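Local structure of pollen allergen Phl p 6 (Phleum pratense, 6TRK) at residues D13-A16 and S17-A20. The protein is a pollen allergen of timothy grass whose physiological role is not firmly established, though its family has been linked to ribonuclease activity. The protein carries 1 engineered substitution. Sequence-based numbering, arbitrary orientation.
Sequences DVNA and SFRA
The guanidinium of Arg19 lies back along the helix with one face over the backbone of Asn15 and Ala16: Ala16 CA sits 3.5 Å from its plane and Asn15 O 3.8 Å, both displaced toward the rim. At one end of this group Arg19 NH1 comes within 3.3 Å of Asn15 CG, with the amide and guanidinium planes inclined at 54°; Asn15 ND2 and Arg19 NH1, both donors, lie 3.5 Å apart without a bond between them. The bend at chi3 folds the chain back, and NH2, lying against Ala16 CB, makes a salt bridge to Glu12. The Phe18 ring meets the same amide differently, Asn15 OD1 standing near the ring plane at its edge, 3.6 Å from CD2, with the planes 26° apart. Beneath these side chains runs regular alpha-helix, part of the first helix, 2-23, of a four-helix bundle, as in the related group 5 and 6 grass pollen allergens: four successive i to i+4 bonds link Asp13 to Ser17, Val14 to Phe18, Asn15 to Arg19 and Ala16 to Ala20. Phe18, its chi1 of 166° swinging CG away from the backbone N, sends the ring inward, where it meets the ring of Phe90 of helix 82-98 and touches the Phe37 side chain of helix 30-55; Val14 is buried and also touches Phe90. Ser17 OG lies 3.3 Å from Asp13 O and hydrogen-bonds Asn48 ND2, joining this turn to helix 30-55.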
loop_
_atom_site.group_PDB
_atom_site.type_symbol
_atom_site.label_atom_id
_atom_site.label_comp_id
_atom_site.label_asym_id
_atom_site.label_seq_id
_atom_site.Cartn_x
_atom_site.Cartn_y
_atom_site.Cartn_z
ATOM N N ASP A 13 1.831 8.316 -5.770
ATOM C CA ASP A 13 2.391 7.262 -6.624
ATOM C C ASP A 13 2.303 5.892 -5.961
ATOM O O ASP A 13 2.019 4.886 -6.626
ATOM C CB ASP A 13 3.841 7.572 -6.969
ATOM C CG ASP A 13 3.975 8.615 -8.080
ATOM O OD1 ASP A 13 3.111 8.629 -8.975
ATOM O OD2 ASP A 13 4.945 9.392 -8.064
ATOM N N VAL A 14 2.550 5.825 -4.656
ATOM C CA VAL A 14 2.398 4.545 -3.950
ATOM C C VAL A 14 0.974 4.031 -4.057
ATOM O O VAL A 14 0.731 2.844 -4.309
ATOM C CB VAL A 14 2.818 4.724 -2.461
ATOM C CG1 VAL A 14 2.410 3.507 -1.627
ATOM C CG2 VAL A 14 4.297 4.948 -2.320
ATOM N N ASN A 15 -0.006 4.924 -3.899
ATOM C CA ASN A 15 -1.402 4.504 -3.970
ATOM C C ASN A 15 -1.790 4.038 -5.367
ATOM O O ASN A 15 -2.467 3.021 -5.515
ATOM C CB ASN A 15 -2.277 5.663 -3.484
ATOM C CG ASN A 15 -3.563 5.191 -2.877
ATOM O OD1 ASN A 15 -3.868 3.987 -2.824
ATOM N ND2 ASN A 15 -4.335 6.141 -2.365
ATOM N N ALA A 16 -1.331 4.731 -6.392
ATOM C CA ALA A 16 -1.654 4.346 -7.758
ATOM C C ALA A 16 -1.064 2.981 -8.105
ATOM O O ALA A 16 -1.732 2.164 -8.743
ATOM C CB ALA A 16 -1.158 5.431 -8.725
ATOM N N SER A 17 0.182 2.724 -7.690
ATOM C CA SER A 17 0.776 1.398 -7.936
ATOM C C SER A 17 0.052 0.307 -7.161
ATOM O O SER A 17 -0.133 -0.815 -7.659
ATOM C CB SER A 17 2.242 1.422 -7.548
ATOM O OG SER A 17 2.986 2.269 -8.373
ATOM N N PHE A 18 -0.338 0.618 -5.904
ATOM C CA PHE A 18 -1.137 -0.315 -5.113
ATOM C C PHE A 18 -2.460 -0.650 -5.811
ATOM O O PHE A 18 -2.848 -1.813 -5.891
ATOM C CB PHE A 18 -1.321 0.309 -3.708
ATOM C CG PHE A 18 -2.368 -0.341 -2.859
ATOM C CD1 PHE A 18 -2.213 -1.621 -2.369
ATOM C CD2 PHE A 18 -3.499 0.392 -2.465
ATOM C CE1 PHE A 18 -3.190 -2.178 -1.517
ATOM C CE2 PHE A 18 -4.478 -0.162 -1.627
ATOM C CZ PHE A 18 -4.320 -1.441 -1.147
ATOM N N ARG A 19 -3.144 0.344 -6.362
ATOM C CA ARG A 19 -4.386 0.061 -7.087
ATOM C C ARG A 19 -4.127 -0.801 -8.323
ATOM O O ARG A 19 -4.914 -1.698 -8.643
ATOM C CB ARG A 19 -5.079 1.365 -7.503
ATOM C CG ARG A 19 -5.594 2.213 -6.365
ATOM C CD ARG A 19 -6.465 3.348 -6.922
ATOM N NE ARG A 19 -5.706 4.416 -7.578
ATOM C CZ ARG A 19 -5.232 5.490 -6.952
ATOM N NH1 ARG A 19 -5.407 5.640 -5.635
ATOM N NH2 ARG A 19 -4.563 6.405 -7.638
ATOM N N ALA A 20 -3.021 -0.546 -9.026
ATOM C CA ALA A 20 -2.659 -1.395 -10.174
ATOM C C ALA A 20 -2.375 -2.827 -9.733
ATOM O O ALA A 20 -2.784 -3.781 -10.383
ATOM C CB ALA A 20 -1.461 -0.779 -10.898
#